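Local coordinates for iron-regulated outer membrane protein (Neisseria meningitidis, PDB 4B7O) that is a TonB-dependent outer-membrane transporter for iron that probably also acts as a receptor for iron-siderophore complexes, at residues Thr357-Arg362 and Tyr514-Thr519; Gly135-Asp140 and Arg304-Ser309; Arg279-Glu284 and Asn345-Asn350. All blocks are in the same frame, centred on the assembly; numbering follows the deposited sequence.

Contact 1 of 3, residues Thr357-Arg362 and Tyr514-Thr519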
# COMPACT_ATOMS: atom_id res chain seq x y z
N THR A 357 17.42 -10.07 -8.17
CA THR A 357 16.45 -10.76 -7.33
C THR A 357 15.05 -10.49 -7.89
O THR A 357 14.70 -9.33 -8.23
CB THR A 357 16.55 -10.34 -5.86
OG1 THR A 357 17.91 -10.02 -5.54
CG2 THR A 357 16.05 -11.49 -4.94
N ARG A 358 14.27 -11.57 -7.98
CA ARG A 358 12.99 -11.49 -8.62
C ARG A 358 11.89 -12.09 -7.77
O ARG A 358 12.12 -13.09 -7.08
CB ARG A 358 13.05 -12.21 -9.98
CG ARG A 358 12.55 -11.35 -11.12
CD ARG A 358 13.10 -11.74 -12.48
NE ARG A 358 12.52 -13.01 -12.92
CZ ARG A 358 13.25 -14.09 -13.19
NH1 ARG A 358 14.57 -14.03 -13.07
NH2 ARG A 358 12.68 -15.23 -13.59
N ILE A 359 10.69 -11.52 -7.85
CA ILE A 359 9.50 -12.12 -7.24
C ILE A 359 8.41 -12.11 -8.27
O ILE A 359 8.17 -11.10 -8.90
CB ILE A 359 9.00 -11.33 -6.06
CG1 ILE A 359 10.10 -11.06 -5.06
CG2 ILE A 359 7.91 -12.13 -5.35
CD1 ILE A 359 9.61 -10.17 -3.95
N THR A 360 7.74 -13.21 -8.47
CA THR A 360 6.87 -13.33 -9.61
C THR A 360 5.55 -13.70 -9.01
O THR A 360 5.48 -14.61 -8.21
CB THR A 360 7.35 -14.45 -10.65
OG1 THR A 360 8.55 -14.06 -11.33
CG2 THR A 360 6.34 -14.66 -11.72
N THR A 361 4.49 -13.01 -9.39
CA THR A 361 3.22 -13.30 -8.84
C THR A 361 2.31 -13.51 -9.96
O THR A 361 2.24 -12.66 -10.84
CB THR A 361 2.73 -12.12 -7.98
OG1 THR A 361 3.62 -12.01 -6.87
CG2 THR A 361 1.30 -12.36 -7.44
N ARG A 362 1.58 -14.64 -9.93
CA ARG A 362 0.48 -14.78 -10.91
C ARG A 362 -0.83 -15.00 -10.19
O ARG A 362 -0.89 -15.66 -9.15
CB ARG A 362 0.66 -15.96 -11.86
CG ARG A 362 2.04 -16.02 -12.47
CD ARG A 362 2.52 -17.45 -12.54
NE ARG A 362 3.22 -17.61 -13.80
CZ ARG A 362 2.63 -18.05 -14.90
NH1 ARG A 362 1.34 -18.39 -14.88
NH2 ARG A 362 3.35 -18.16 -16.03
N TYR A 514 9.70 -15.52 3.51
CA TYR A 514 10.81 -14.70 4.08
C TYR A 514 11.39 -13.70 3.05
O TYR A 514 11.10 -13.81 1.85
CB TYR A 514 11.91 -15.67 4.60
CG TYR A 514 12.93 -15.13 5.57
CD1 TYR A 514 12.59 -14.74 6.89
CD2 TYR A 514 14.30 -15.05 5.19
CE1 TYR A 514 13.56 -14.27 7.78
CE2 TYR A 514 15.25 -14.57 6.07
CZ TYR A 514 14.90 -14.19 7.34
OH TYR A 514 15.92 -13.73 8.16
N ASP A 515 12.16 -12.73 3.50
CA ASP A 515 12.63 -11.65 2.57
C ASP A 515 13.25 -12.24 1.33
O ASP A 515 14.08 -13.16 1.40
CB ASP A 515 13.68 -10.78 3.26
CG ASP A 515 13.13 -10.07 4.46
OD1 ASP A 515 11.93 -10.34 4.76
OD2 ASP A 515 13.88 -9.26 5.10
N ALA A 516 12.84 -11.73 0.19
CA ALA A 516 13.30 -12.25 -1.10
C ALA A 516 14.82 -12.18 -1.19
O ALA A 516 15.45 -13.11 -1.69
CB ALA A 516 12.68 -11.47 -2.29
N LEU A 517 15.38 -11.06 -0.74
CA LEU A 517 16.79 -10.80 -0.87
C LEU A 517 17.65 -11.71 0.01
O LEU A 517 18.87 -11.69 -0.09
CB LEU A 517 17.09 -9.33 -0.58
CG LEU A 517 18.55 -9.01 -0.92
CD1 LEU A 517 18.97 -9.37 -2.36
CD2 LEU A 517 18.79 -7.55 -0.59
N GLN A 518 17.03 -12.54 0.84
CA GLN A 518 17.81 -13.40 1.71
C GLN A 518 17.50 -14.81 1.42
O GLN A 518 18.02 -15.70 2.07
CB GLN A 518 17.51 -13.11 3.17
CG GLN A 518 17.90 -11.73 3.61
CD GLN A 518 18.25 -11.74 5.10
OE1 GLN A 518 19.36 -12.14 5.52
NE2 GLN A 518 17.31 -11.30 5.92
N THR A 519 16.69 -15.03 0.40
CA THR A 519 16.30 -16.38 0.03
C THR A 519 17.47 -17.36 -0.30
O THR A 519 17.34 -18.58 -0.08
CB THR A 519 15.32 -16.31 -1.12
OG1 THR A 519 14.18 -15.53 -0.70
CG2 THR A 519 14.87 -17.69 -1.49

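Contact 2 of 3, residues Gly135-Asp140 and Arg304-Ser309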
# COMPACT_ATOMS: atom_id res chain seq x y z
N GLY A 135 10.44 -0.57 2.84
CA GLY A 135 8.99 -0.75 2.77
C GLY A 135 8.66 -1.48 1.47
O GLY A 135 9.47 -1.51 0.54
N ARG A 136 7.47 -2.05 1.39
CA ARG A 136 7.06 -2.67 0.16
C ARG A 136 6.79 -1.58 -0.92
O ARG A 136 6.44 -0.45 -0.60
CB ARG A 136 5.86 -3.55 0.44
CG ARG A 136 6.23 -4.75 1.32
CD ARG A 136 4.95 -5.51 1.69
NE ARG A 136 5.14 -6.90 2.09
CZ ARG A 136 5.59 -7.31 3.27
NH1 ARG A 136 5.95 -6.45 4.23
NH2 ARG A 136 5.68 -8.62 3.50
N PHE A 137 6.99 -1.92 -2.18
CA PHE A 137 6.91 -0.95 -3.29
C PHE A 137 5.56 -0.22 -3.31
O PHE A 137 4.50 -0.88 -3.33
CB PHE A 137 7.12 -1.68 -4.64
CG PHE A 137 7.47 -0.75 -5.77
CD1 PHE A 137 6.46 -0.05 -6.49
CD2 PHE A 137 8.81 -0.54 -6.14
CE1 PHE A 137 6.80 0.85 -7.52
CE2 PHE A 137 9.14 0.34 -7.16
CZ PHE A 137 8.14 1.03 -7.86
N ILE A 138 5.59 1.12 -3.35
CA ILE A 138 4.37 1.88 -3.45
C ILE A 138 4.22 2.53 -4.81
O ILE A 138 5.08 3.28 -5.23
CB ILE A 138 4.30 3.00 -2.40
CG1 ILE A 138 4.37 2.42 -0.99
CG2 ILE A 138 2.97 3.71 -2.60
CD1 ILE A 138 4.58 3.42 0.14
N VAL A 139 3.09 2.30 -5.47
CA VAL A 139 2.89 2.72 -6.88
C VAL A 139 2.93 4.24 -7.12
O VAL A 139 2.70 5.04 -6.21
CB VAL A 139 1.54 2.19 -7.42
CG1 VAL A 139 0.40 2.99 -6.81
CG2 VAL A 139 1.50 2.27 -8.94
N ASP A 140 3.22 4.64 -8.34
CA ASP A 140 3.45 6.03 -8.61
C ASP A 140 2.12 6.61 -9.12
O ASP A 140 1.56 6.13 -10.08
CB ASP A 140 4.58 6.11 -9.63
CG ASP A 140 4.66 7.46 -10.31
OD1 ASP A 140 4.32 8.47 -9.67
OD2 ASP A 140 5.03 7.51 -11.52
N ARG A 304 21.36 0.94 -7.67
CA ARG A 304 20.31 -0.04 -7.53
C ARG A 304 19.16 0.25 -8.48
O ARG A 304 18.91 1.41 -8.76
CB ARG A 304 19.80 -0.04 -6.10
CG ARG A 304 18.70 -1.09 -5.85
CD ARG A 304 18.41 -1.21 -4.37
NE ARG A 304 19.64 -1.43 -3.63
CZ ARG A 304 19.86 -1.04 -2.38
NH1 ARG A 304 18.91 -0.43 -1.69
NH2 ARG A 304 21.05 -1.24 -1.83
N GLU A 305 18.46 -0.77 -8.96
CA GLU A 305 17.20 -0.53 -9.65
C GLU A 305 16.13 -1.44 -9.12
O GLU A 305 16.27 -2.67 -9.18
CB GLU A 305 17.33 -0.75 -11.14
CG GLU A 305 18.17 0.28 -11.89
CD GLU A 305 18.33 -0.08 -13.37
OE1 GLU A 305 17.92 -1.19 -13.74
OE2 GLU A 305 18.85 0.75 -14.16
N THR A 306 15.06 -0.83 -8.61
CA THR A 306 13.91 -1.54 -8.11
C THR A 306 12.68 -1.30 -9.01
O THR A 306 12.28 -0.16 -9.29
CB THR A 306 13.63 -1.16 -6.65
OG1 THR A 306 14.85 -1.24 -5.93
CG2 THR A 306 12.64 -2.18 -6.02
N THR A 307 12.08 -2.38 -9.45
CA THR A 307 11.06 -2.32 -10.48
C THR A 307 9.84 -3.15 -10.09
O THR A 307 9.97 -4.24 -9.57
CB THR A 307 11.61 -2.88 -11.79
OG1 THR A 307 12.87 -2.24 -12.06
CG2 THR A 307 10.64 -2.64 -12.94
N GLN A 308 8.66 -2.59 -10.33
CA GLN A 308 7.42 -3.34 -10.23
C GLN A 308 6.81 -3.30 -11.61
O GLN A 308 6.68 -2.23 -12.22
CB GLN A 308 6.47 -2.67 -9.22
CG GLN A 308 5.23 -3.51 -8.91
CD GLN A 308 4.42 -2.96 -7.74
OE1 GLN A 308 4.56 -3.41 -6.61
NE2 GLN A 308 3.59 -1.94 -8.01
N SER A 309 6.43 -4.46 -12.12
CA SER A 309 5.83 -4.59 -13.45
C SER A 309 4.56 -5.35 -13.35
O SER A 309 4.45 -6.25 -12.54
CB SER A 309 6.73 -5.38 -14.39
OG SER A 309 7.68 -4.46 -14.84

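Contact 3 of 3, residues Arg279-Glu284 and Asn345-Asn350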
# COMPACT_ATOMS: atom_id res chain seq x y z
N ARG A 279 21.70 3.86 -3.47
CA ARG A 279 20.85 3.57 -2.34
C ARG A 279 21.55 2.65 -1.36
O ARG A 279 22.15 1.65 -1.78
CB ARG A 279 19.55 2.89 -2.82
CG ARG A 279 18.71 3.74 -3.75
CD ARG A 279 17.95 4.83 -3.01
NE ARG A 279 16.72 4.33 -2.41
CZ ARG A 279 15.96 5.03 -1.57
NH1 ARG A 279 16.29 6.26 -1.22
NH2 ARG A 279 14.86 4.49 -1.07
N THR A 280 21.43 2.99 -0.06
CA THR A 280 22.00 2.20 1.07
C THR A 280 21.55 0.74 1.19
O THR A 280 20.54 0.31 0.58
CB THR A 280 21.75 2.91 2.44
OG1 THR A 280 20.35 3.16 2.64
CG2 THR A 280 22.51 4.24 2.53
N VAL A 281 22.28 -0.03 2.00
CA VAL A 281 21.93 -1.43 2.16
C VAL A 281 20.52 -1.51 2.78
O VAL A 281 19.64 -2.15 2.21
CB VAL A 281 23.01 -2.25 2.91
CG1 VAL A 281 22.50 -3.67 3.23
CG2 VAL A 281 24.25 -2.35 2.01
N ARG A 282 20.34 -0.81 3.90
CA ARG A 282 19.06 -0.61 4.58
C ARG A 282 18.37 0.69 4.20
O ARG A 282 18.63 1.75 4.78
CB ARG A 282 19.32 -0.56 6.07
CG ARG A 282 20.12 -1.73 6.59
CD ARG A 282 20.65 -1.32 7.93
NE ARG A 282 21.78 -2.12 8.30
CZ ARG A 282 22.96 -2.09 7.67
NH1 ARG A 282 23.13 -1.28 6.63
NH2 ARG A 282 23.96 -2.88 8.06
N GLU A 283 17.45 0.62 3.24
CA GLU A 283 16.88 1.84 2.73
C GLU A 283 16.16 2.65 3.85
O GLU A 283 16.09 3.85 3.76
CB GLU A 283 16.00 1.56 1.53
CG GLU A 283 16.73 1.07 0.28
CD GLU A 283 15.88 1.15 -0.98
OE1 GLU A 283 14.70 1.60 -0.87
OE2 GLU A 283 16.36 0.81 -2.09
N GLU A 284 15.69 2.01 4.91
CA GLU A 284 15.12 2.77 6.06
C GLU A 284 16.10 3.70 6.79
O GLU A 284 15.65 4.58 7.54
CB GLU A 284 14.42 1.86 7.08
CG GLU A 284 15.31 0.85 7.83
CD GLU A 284 14.54 -0.10 8.77
OE1 GLU A 284 13.69 0.37 9.53
OE2 GLU A 284 14.78 -1.33 8.78
N ASN A 345 26.90 -5.97 0.90
CA ASN A 345 25.56 -6.18 1.36
C ASN A 345 25.50 -7.60 1.90
O ASN A 345 25.40 -8.52 1.11
CB ASN A 345 24.63 -5.98 0.14
CG ASN A 345 23.15 -5.91 0.51
OD1 ASN A 345 22.69 -6.63 1.39
ND2 ASN A 345 22.40 -5.08 -0.21
N GLY A 346 25.59 -7.81 3.21
CA GLY A 346 25.48 -9.19 3.80
C GLY A 346 24.11 -9.86 3.59
O GLY A 346 24.02 -11.09 3.40
N TYR A 347 23.04 -9.03 3.59
CA TYR A 347 21.67 -9.47 3.39
C TYR A 347 21.57 -10.12 2.04
O TYR A 347 20.97 -11.20 1.92
CB TYR A 347 20.65 -8.30 3.52
CG TYR A 347 20.63 -7.70 4.92
CD1 TYR A 347 20.07 -8.41 6.00
CD2 TYR A 347 21.19 -6.45 5.18
CE1 TYR A 347 20.06 -7.87 7.28
CE2 TYR A 347 21.21 -5.91 6.46
CZ TYR A 347 20.64 -6.63 7.51
OH TYR A 347 20.63 -6.10 8.79
N ALA A 348 22.15 -9.48 1.03
CA ALA A 348 22.15 -10.00 -0.35
C ALA A 348 23.20 -11.07 -0.61
O ALA A 348 23.30 -11.60 -1.74
CB ALA A 348 22.32 -8.87 -1.36
N GLY A 349 23.98 -11.39 0.44
CA GLY A 349 24.96 -12.45 0.34
C GLY A 349 26.36 -11.95 0.03
O GLY A 349 27.30 -12.73 0.02
N ASN A 350 26.50 -10.64 -0.19
CA ASN A 350 27.77 -10.06 -0.59
C ASN A 350 28.10 -10.63 -1.96
O ASN A 350 29.26 -10.93 -2.24
CB ASN A 350 28.90 -10.44 0.40
CG ASN A 350 28.58 -10.09 1.83
OD1 ASN A 350 28.16 -10.96 2.59
ND2 ASN A 350 28.78 -8.84 2.22

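Contact 1 of 3, residues Thr357-Arg362 and Tyr514-Thr519
Thr-357 and Leu-517 bring the backbones of the two segments closest, their CA atoms 6.5 Å apart, where a barrel strand meets an irregular loop. Residues 357-362 belong to the long strand 355-373 of the TonB-dependent transporter beta-barrel, while 514-519 come from the loop that follows strand 498-509 and make a short 3-10 turn at 516-518. Strand and turn are not paired by backbone bonds; the contacts are made by side chains of the strand, on side chains and on one backbone carbonyl of the turn. The strand is already occupied, since Thr-357 and Ile-359 bond through their backbones to Arg-337 and Lys-335 on one neighbouring strand, and Arg-358 bonds likewise to Lys-390 on the other.

Ile-359 and Ala-516 form the apolar half of the contact. The longer branch of Ile-359 stays extended (chi2 175°), which carries CD1 forward until it lies 3.7 Å from Ala-516 CB. CG1 of the same isoleucine is nearly as near to that methyl, so the branch runs alongside it and touches with two carbons. Alanine suits the turn because its single methyl permits this close approach, and Ile-389 of strand 376-391 packs against it as well.

Thr-357 presents both branches to the turn, the methyl to Ala-516 and the hydroxyl to Leu-517. CG2 packs on Ala-516 O at 3.7 Å; that oxygen accepts a hydrogen bond from Thr-519 N (3.1 Å), which helps close the turn. A second turn bond, from Gln-518 N to Asp-515 O, spans 3.1 Å. The small, beta-branched threonine fits an extended strand. Leu-517 crosses it at about a right angle, its CD1 methyl meeting Thr-357 OG1 at 3.4 Å.

Contact 2 of 3, residues Gly135-Asp140 and Arg304-Ser309
Phe-137 lays one face of its ring against Gln-308, a CH-pi contact in which Gln-308 CB stands 3.9 Å from the ring centroid and 16° off the ring normal. This is a plug-to-barrel contact, as in other TonB-dependent transporters, whose barrel encloses a plug. The glutamine touches at two places, with CB over the face and with its amide near CD1 and CB of the phenylalanine. Its CG lies anti to the backbone N (chi1 -171°) and the chain stays extended beyond it, which carries the amide to the CB end of Phe-137, outside the ring's rim. There OE1 lies 3.7 Å from Phe-137 CB, while NE2 approaches Phe-137 CD1 at 3.8 Å. The amide plane is inclined by 49° to the ring. Glutamine suits the place because its CB methylene can lie on the aromatic face while the amide lies beyond the rim.

Thr-306, two residues earlier on the strand, touches the other ortho carbon: its CG2 is 4.2 Å from Phe-137 CD2. Its carbonyl oxygen approaches obliquely, 3.8 Å from Phe-137 CE2. Phe-137 is buried, and a large flat ring suits a place where two strand residues meet it from different directions.

Further out, Arg-136 NH2 bonds to Asp-127 O, and Arg-136 O accepts from Gln-114 NE2. The ring of His-275 meets that of Phe-137 at about 40°, and Lys-335 touches it too. Phe-137 thus touches strands 264-276, 303-320 and 323-339, while Val-139 touches strand 264-276 and Met-85 of helix 85-88.

Contact 3 of 3, residues Arg279-Glu284 and Asn345-Asn350
Val-281 and Asn-345 mark the closest backbone approach, 6.0 Å between CA atoms, where the loop between strands 264-276 and 303-320 meets the loop between strands 323-339 and 355-373. Val-281 is the wedge between them. Its CG1, anti to the backbone N (chi1 172°), points into the angle between Asn-345 and Tyr-347. CG1 lies 3.5 Å from Asn-345 OD1 and also meets the edge of the Tyr-347 ring, in its plane, 3.6 Å from CD2. A compact branched residue can touch both partners at once.

Arg-282 reaches Tyr-347 with its extended chain. The guanidinium stands almost perpendicular to the phenol ring, at 86°, and turns a face toward Tyr-347 CE2 while NE comes no nearer than 4.2 Å to OH. The ring presents its edge, so this is not a cation-pi stack.

Asn-345 OD1 accepts a hydrogen bond from Ala-348 N at 2.9 Å, an Asx motif that reinforces the type I turn from Gly-346 to Gly-349. Gly-349 has a positive phi at which a side chain would collide with the preceding carbonyl. In the partner loop, Arg-279 NH2 and Glu-283 OE1 form a salt bridge of 2.9 Å.

Polar bonds within each loop and to other residues, such as Glu-283 to Arg-304 and Asn-350 to Lys-522, hold the loops, and what passes between the two segments is van der Waals packing with little directional demand.

Contact 2 is a buried part of the plug-to-barrel interface, nearest the centre of the chain; contact 1 is a buried join between barrel wall and loop, and contact 3 a partly buried loop-to-loop meeting farther out. Contacts 1 and 2 both use barrel strands, yet their centres are 13 Å apart and they do not touch. Contact 3 touches each of them: Leu-517 CD1 packs on Ala-348 CB at 3.5 Å, whereas Arg-304 NH1 makes a salt bridge to Glu-283 OE2 at 2.9 Å. The chemistry runs from aliphatic packing with a threonine hydroxyl and a carbonyl oxygen at its margin in contact 1, through an aromatic face in contact 2, to mixed packing among polar loops in contact 3.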